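Local structure of N5-Carboxyaminoimidazole ribonucleotide synthetase (Staphylococcus aureus subsp. aureus, 3ORQ) at residues V76-K90 with Y96-Q109. The protein catalyses the ATP-dependent carboxylation of 5-aminoimidazole ribonucleotide with bicarbonate to N5-carboxyaminoimidazole ribonucleotide, a step of purine biosynthesis. Residues are numbered along the deposited sequence; the frame is centred on the assembly and turned at random.
Sequences VITYEFENISAQQLK and YNIPQGYQAIQLLQ
At one edge of the parallel sheet in the preATP-grasp domain, strand 76-79 meets residues 97-101, which run beside it in the same direction, after helix 86-95. Ile77 N donates to Asn97 O (2.9 Å), and the CA of Val76 adds a CA-H...O contact to the same oxygen. One residue further along the strand, the partner is the side-chain amide of Gln100. Thr78 OG1 donates to Gln100 OE1 at 2.6 Å, from a position tilted 28° from the carbonyl plane, and is also hydrogen-bonded to His294. A water donates to both Gln100 OE1 and Ile77 O and accepts from Gln100 N. A second water links Gln100 NE2 to Tyr79 O. Held at both ends, the amide lies flat over one face of the Tyr79 ring, the planes 11° apart and NE2 3.5 Å from Tyr79 CZ. The opposite face receives Ile105 CD1 in a CH-pi contact, 3.9 Å from the ring centroid. A third water joins Tyr79 OH to Gly101 O and Ile105 N.

This domain has a Rossmann-like architecture, in which 76-79 lies beside 14-18 as an edge strand, and the loop after it leads into helix 86-95. Its first turns, residues 86-90, run antiparallel to helix 103-109, the axes approaching to 9.3 Å. Leu89 reaches from the first helix to the second segment: CD2 packs on Ile105 CG1 (3.6 Å) and CD1 on Ile98 CD1. Ala86 CB sits against Gln106 CB where the two helices come close. Farther out, Tyr102 and Lys90 point the same way. The Lys90 chain, extended from CB to CE with CG anti to the backbone N (chi1 176°), runs along one face of the Tyr102 ring, CD 3.7 Å from CZ. Its NZ ends in a salt bridge to Glu94.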
loop_
_atom_site.group_PDB
_atom_site.type_symbol
_atom_site.label_atom_id
_atom_site.label_comp_id
_atom_site.label_asym_id
_atom_site.label_seq_id
_atom_site.Cartn_x
_atom_site.Cartn_y
_atom_site.Cartn_z
ATOM N N VAL A 76 2.284 1.430 -21.724
ATOM C CA VAL A 76 3.387 0.504 -21.422
ATOM C C VAL A 76 2.798 -0.836 -21.066
ATOM O O VAL A 76 1.730 -0.895 -20.485
ATOM C CB VAL A 76 4.321 1.032 -20.274
ATOM C CG1 VAL A 76 3.590 1.110 -18.961
ATOM C CG2 VAL A 76 5.514 0.149 -20.117
ATOM N N ILE A 77 3.479 -1.921 -21.406
ATOM C CA ILE A 77 2.985 -3.263 -21.020
ATOM C C ILE A 77 4.057 -3.998 -20.234
ATOM O O ILE A 77 5.228 -3.991 -20.617
ATOM C CB ILE A 77 2.540 -4.101 -22.229
ATOM C CG1 ILE A 77 1.322 -3.492 -22.915
ATOM C CG2 ILE A 77 2.206 -5.511 -21.837
ATOM C CD1 ILE A 77 1.141 -4.047 -24.279
ATOM N N THR A 78 3.657 -4.568 -19.103
ATOM C CA THR A 78 4.554 -5.405 -18.289
ATOM C C THR A 78 3.855 -6.736 -18.049
ATOM O O THR A 78 2.724 -6.941 -18.483
ATOM C CB THR A 78 4.928 -4.742 -16.941
ATOM O OG1 THR A 78 5.865 -5.569 -16.223
ATOM C CG2 THR A 78 3.671 -4.472 -16.069
ATOM N N TYR A 79 4.534 -7.664 -17.399
ATOM C CA TYR A 79 3.962 -8.983 -17.242
ATOM C C TYR A 79 4.250 -9.405 -15.850
ATOM O O TYR A 79 5.248 -8.976 -15.250
ATOM C CB TYR A 79 4.545 -10.011 -18.240
ATOM C CG TYR A 79 6.027 -9.913 -18.434
ATOM C CD1 TYR A 79 6.913 -10.476 -17.519
ATOM C CD2 TYR A 79 6.559 -9.259 -19.537
ATOM C CE1 TYR A 79 8.314 -10.338 -17.685
ATOM C CE2 TYR A 79 7.979 -9.163 -19.731
ATOM C CZ TYR A 79 8.816 -9.694 -18.798
ATOM O OH TYR A 79 10.149 -9.598 -18.982
ATOM N N GLU A 80 3.396 -10.292 -15.369
ATOM C CA GLU A 80 3.355 -10.696 -13.990
ATOM C C GLU A 80 3.896 -12.125 -13.849
ATOM O O GLU A 80 4.305 -12.532 -12.771
ATOM C CB GLU A 80 1.886 -10.610 -13.506
ATOM C CG GLU A 80 1.649 -11.075 -12.122
ATOM C CD GLU A 80 0.620 -12.181 -11.975
ATOM O OE1 GLU A 80 0.357 -12.563 -10.831
ATOM O OE2 GLU A 80 0.105 -12.695 -12.968
ATOM N N PHE A 81 3.907 -12.898 -14.917
ATOM C CA PHE A 81 4.400 -14.266 -14.805
ATOM C C PHE A 81 5.011 -14.714 -16.150
ATOM O O PHE A 81 4.604 -14.257 -17.205
ATOM C CB PHE A 81 3.247 -15.196 -14.355
ATOM C CG PHE A 81 3.658 -16.313 -13.377
ATOM C CD1 PHE A 81 3.756 -16.064 -11.998
ATOM C CD2 PHE A 81 3.872 -17.631 -13.833
ATOM C CE1 PHE A 81 4.104 -17.098 -11.097
ATOM C CE2 PHE A 81 4.215 -18.679 -12.934
ATOM C CZ PHE A 81 4.331 -18.410 -11.570
ATOM N N GLU A 82 6.000 -15.603 -16.090
ATOM C CA GLU A 82 6.722 -16.088 -17.266
ATOM C C GLU A 82 5.879 -16.943 -18.209
ATOM O O GLU A 82 6.405 -17.519 -19.146
ATOM C CB GLU A 82 7.930 -16.898 -16.826
ATOM C CG GLU A 82 8.720 -16.261 -15.710
ATOM C CD GLU A 82 8.425 -16.855 -14.354
ATOM O OE1 GLU A 82 7.254 -16.842 -13.928
ATOM O OE2 GLU A 82 9.391 -17.325 -13.709
ATOM N N ASN A 83 4.574 -16.999 -17.967
ATOM C CA ASN A 83 3.635 -17.757 -18.801
ATOM C C ASN A 83 3.839 -17.589 -20.307
ATOM O O ASN A 83 4.192 -18.539 -20.992
ATOM C CB ASN A 83 2.183 -17.353 -18.483
ATOM C CG ASN A 83 2.000 -16.869 -17.054
ATOM O OD1 ASN A 83 1.909 -17.669 -16.117
ATOM N ND2 ASN A 83 1.922 -15.542 -16.886
ATOM N N ILE A 84 3.615 -16.364 -20.788
ATOM C CA ILE A 84 3.490 -16.044 -22.213
ATOM C C ILE A 84 4.590 -16.590 -23.119
ATOM O O ILE A 84 5.729 -16.754 -22.689
ATOM C CB ILE A 84 3.354 -14.515 -22.431
ATOM C CG1 ILE A 84 3.350 -14.189 -23.938
ATOM C CG2 ILE A 84 4.426 -13.763 -21.652
ATOM C CD1 ILE A 84 2.947 -12.782 -24.308
ATOM N N SER A 85 4.244 -16.869 -24.373
ATOM C CA SER A 85 5.238 -17.330 -25.313
ATOM C C SER A 85 6.128 -16.184 -25.758
ATOM O O SER A 85 5.654 -15.081 -26.059
ATOM C CB SER A 85 4.588 -17.970 -26.530
ATOM O OG SER A 85 4.376 -17.018 -27.546
ATOM N N ALA A 86 7.424 -16.466 -25.810
ATOM C CA ALA A 86 8.414 -15.520 -26.263
ATOM C C ALA A 86 8.092 -14.990 -27.652
ATOM O O ALA A 86 8.349 -13.811 -27.950
ATOM C CB ALA A 86 9.787 -16.182 -26.287
ATOM N N GLN A 87 7.552 -15.869 -28.497
ATOM C CA GLN A 87 7.211 -15.502 -29.854
ATOM C C GLN A 87 6.074 -14.475 -29.898
ATOM O O GLN A 87 6.125 -13.546 -30.685
ATOM C CB GLN A 87 6.861 -16.747 -30.686
ATOM C CG GLN A 87 7.374 -16.681 -32.133
ATOM C CD GLN A 87 6.836 -15.468 -32.913
ATOM O OE1 GLN A 87 7.595 -14.536 -33.268
ATOM N NE2 GLN A 87 5.516 -15.469 -33.164
ATOM N N GLN A 88 5.063 -14.637 -29.043
ATOM C CA GLN A 88 3.958 -13.689 -28.996
ATOM C C GLN A 88 4.458 -12.325 -28.475
ATOM O O GLN A 88 4.074 -11.271 -28.975
ATOM C CB GLN A 88 2.824 -14.209 -28.102
ATOM C CG GLN A 88 1.781 -15.056 -28.826
ATOM C CD GLN A 88 1.195 -14.360 -30.052
ATOM O OE1 GLN A 88 0.506 -13.351 -29.936
ATOM N NE2 GLN A 88 1.480 -14.901 -31.235
ATOM N N LEU A 89 5.300 -12.385 -27.450
ATOM C CA LEU A 89 5.774 -11.219 -26.760
ATOM C C LEU A 89 6.723 -10.412 -27.678
ATOM O O LEU A 89 6.707 -9.186 -27.660
ATOM C CB LEU A 89 6.472 -11.659 -25.479
ATOM C CG LEU A 89 7.041 -10.616 -24.518
ATOM C CD1 LEU A 89 5.918 -9.664 -24.055
ATOM C CD2 LEU A 89 7.708 -11.300 -23.317
ATOM N N LYS A 90 7.519 -11.108 -28.498
ATOM C CA LYS A 90 8.375 -10.429 -29.488
ATOM C C LYS A 90 7.529 -9.599 -30.464
ATOM O O LYS A 90 7.768 -8.423 -30.626
ATOM C CB LYS A 90 9.327 -11.412 -30.215
ATOM C CG LYS A 90 10.169 -10.767 -31.306
ATOM C CD LYS A 90 11.212 -11.715 -31.891
ATOM C CE LYS A 90 12.000 -11.053 -33.065
ATOM N NZ LYS A 90 11.127 -10.876 -34.281
ATOM N N TYR A 96 4.261 -2.337 -29.654
ATOM C CA TYR A 96 3.928 -1.500 -28.505
ATOM C C TYR A 96 5.108 -1.272 -27.588
ATOM O O TYR A 96 6.160 -1.789 -27.818
ATOM C CB TYR A 96 2.788 -2.138 -27.716
ATOM C CG TYR A 96 1.615 -2.510 -28.581
ATOM C CD1 TYR A 96 0.670 -1.536 -28.964
ATOM C CD2 TYR A 96 1.449 -3.835 -29.043
ATOM C CE1 TYR A 96 -0.408 -1.866 -29.804
ATOM C CE2 TYR A 96 0.381 -4.177 -29.862
ATOM C CZ TYR A 96 -0.542 -3.188 -30.254
ATOM O OH TYR A 96 -1.607 -3.525 -31.069
ATOM N N ASN A 97 4.904 -0.507 -26.519
ATOM C CA ASN A 97 5.995 -0.146 -25.610
ATOM C C ASN A 97 6.136 -1.129 -24.441
ATOM O O ASN A 97 5.281 -1.146 -23.498
ATOM C CB ASN A 97 5.797 1.281 -25.105
ATOM C CG ASN A 97 6.855 1.694 -24.113
ATOM O OD1 ASN A 97 8.021 1.390 -24.298
ATOM N ND2 ASN A 97 6.449 2.366 -23.040
ATOM N N ILE A 98 7.185 -1.947 -24.523
ATOM C CA ILE A 98 7.485 -2.977 -23.524
ATOM C C ILE A 98 9.002 -2.943 -23.260
ATOM O O ILE A 98 9.765 -3.721 -23.842
ATOM C CB ILE A 98 7.078 -4.396 -23.997
ATOM C CG1 ILE A 98 5.670 -4.379 -24.662
ATOM C CG2 ILE A 98 7.123 -5.453 -22.822
ATOM C CD1 ILE A 98 5.102 -5.802 -24.994
ATOM N N PRO A 99 9.438 -2.033 -22.395
ATOM C CA PRO A 99 10.855 -1.843 -22.187
ATOM C C PRO A 99 11.524 -3.115 -21.664
ATOM O O PRO A 99 12.725 -3.274 -21.823
ATOM C CB PRO A 99 10.918 -0.732 -21.147
ATOM C CG PRO A 99 9.602 -0.074 -21.188
ATOM C CD PRO A 99 8.620 -1.110 -21.588
ATOM N N GLN A 100 10.746 -4.006 -21.049
ATOM C CA GLN A 100 11.267 -5.309 -20.605
ATOM C C GLN A 100 11.705 -6.241 -21.730
ATOM O O GLN A 100 12.499 -7.171 -21.493
ATOM C CB GLN A 100 10.220 -6.018 -19.728
ATOM C CG GLN A 100 10.153 -5.498 -18.319
ATOM C CD GLN A 100 8.969 -6.091 -17.574
ATOM O OE1 GLN A 100 7.809 -5.800 -17.893
ATOM N NE2 GLN A 100 9.256 -6.961 -16.604
ATOM N N GLY A 101 11.232 -6.007 -22.961
ATOM C CA GLY A 101 11.707 -6.812 -24.127
ATOM C C GLY A 101 11.182 -8.234 -24.019
ATOM O O GLY A 101 10.253 -8.498 -23.227
ATOM N N TYR A 102 11.720 -9.150 -24.814
ATOM C CA TYR A 102 11.281 -10.550 -24.804
ATOM C C TYR A 102 12.439 -11.498 -24.454
ATOM O O TYR A 102 12.224 -12.678 -24.216
ATOM C CB TYR A 102 10.661 -10.955 -26.158
ATOM C CG TYR A 102 11.678 -10.928 -27.277
ATOM C CD1 TYR A 102 12.050 -9.711 -27.870
ATOM C CD2 TYR A 102 12.329 -12.092 -27.687
ATOM C CE1 TYR A 102 12.999 -9.654 -28.876
ATOM C CE2 TYR A 102 13.294 -12.045 -28.707
ATOM C CZ TYR A 102 13.623 -10.816 -29.290
ATOM O OH TYR A 102 14.573 -10.743 -30.289
ATOM N N GLN A 103 13.651 -10.978 -24.405
ATOM C CA GLN A 103 14.820 -11.832 -24.179
ATOM C C GLN A 103 14.767 -12.492 -22.800
ATOM O O GLN A 103 15.064 -13.678 -22.662
ATOM C CB GLN A 103 16.128 -11.031 -24.341
ATOM C CG GLN A 103 17.383 -11.873 -24.166
ATOM C CD GLN A 103 18.631 -11.036 -23.899
ATOM O OE1 GLN A 103 18.544 -9.976 -23.290
ATOM N NE2 GLN A 103 19.806 -11.537 -24.316
ATOM N N ALA A 104 14.442 -11.704 -21.776
ATOM C CA ALA A 104 14.429 -12.226 -20.420
ATOM C C ALA A 104 13.505 -13.423 -20.401
ATOM O O ALA A 104 13.901 -14.514 -19.990
ATOM C CB ALA A 104 13.963 -11.163 -19.426
ATOM N N ILE A 105 12.279 -13.225 -20.886
ATOM C CA ILE A 105 11.276 -14.272 -20.885
ATOM C C ILE A 105 11.697 -15.464 -21.686
ATOM O O ILE A 105 11.647 -16.556 -21.166
ATOM C CB ILE A 105 9.923 -13.793 -21.415
ATOM C CG1 ILE A 105 9.266 -12.835 -20.419
ATOM C CG2 ILE A 105 9.024 -14.992 -21.703
ATOM C CD1 ILE A 105 8.660 -13.485 -19.167
ATOM N N GLN A 106 12.093 -15.260 -22.943
ATOM C CA GLN A 106 12.504 -16.361 -23.832
ATOM C C GLN A 106 13.495 -17.294 -23.149
ATOM O O GLN A 106 13.380 -18.518 -23.180
ATOM C CB GLN A 106 13.156 -15.796 -25.110
ATOM C CG GLN A 106 13.834 -16.842 -26.036
ATOM C CD GLN A 106 14.819 -16.212 -27.053
ATOM O OE1 GLN A 106 14.755 -15.011 -27.365
ATOM N NE2 GLN A 106 15.734 -17.029 -27.565
ATOM N N LEU A 107 14.486 -16.672 -22.538
ATOM C CA LEU A 107 15.664 -17.347 -22.096
ATOM C C LEU A 107 15.425 -17.975 -20.717
ATOM O O LEU A 107 15.890 -19.082 -20.455
ATOM C CB LEU A 107 16.769 -16.317 -22.101
ATOM C CG LEU A 107 18.199 -16.699 -21.861
ATOM C CD1 LEU A 107 19.099 -15.540 -22.302
ATOM C CD2 LEU A 107 18.330 -16.999 -20.366
ATOM N N LEU A 108 14.654 -17.299 -19.856
ATOM C CA LEU A 108 14.377 -17.834 -18.526
ATOM C C LEU A 108 13.200 -18.804 -18.416
ATOM O O LEU A 108 13.010 -19.396 -17.370
ATOM C CB LEU A 108 14.253 -16.708 -17.486
ATOM C CG LEU A 108 15.480 -15.785 -17.487
ATOM C CD1 LEU A 108 15.212 -14.526 -16.677
ATOM C CD2 LEU A 108 16.775 -16.514 -17.068
ATOM N N GLN A 109 12.422 -18.956 -19.487
ATOM C CA GLN A 109 11.274 -19.880 -19.537
ATOM C C GLN A 109 11.767 -21.304 -19.424
ATOM O O GLN A 109 11.134 -22.171 -18.819
ATOM C CB GLN A 109 10.594 -19.793 -20.901
ATOM C CG GLN A 109 9.414 -18.901 -20.976
ATOM C CD GLN A 109 8.858 -18.813 -22.381
ATOM O OE1 GLN A 109 7.701 -18.418 -22.565
ATOM N NE2 GLN A 109 9.674 -19.165 -23.387
HETATM O O HOH W 1 7.823 -3.919 -19.896
HETATM O O HOH W 2 11.448 -10.353 -21.398
HETATM O O HOH W 3 7.966 -8.618 -14.709
#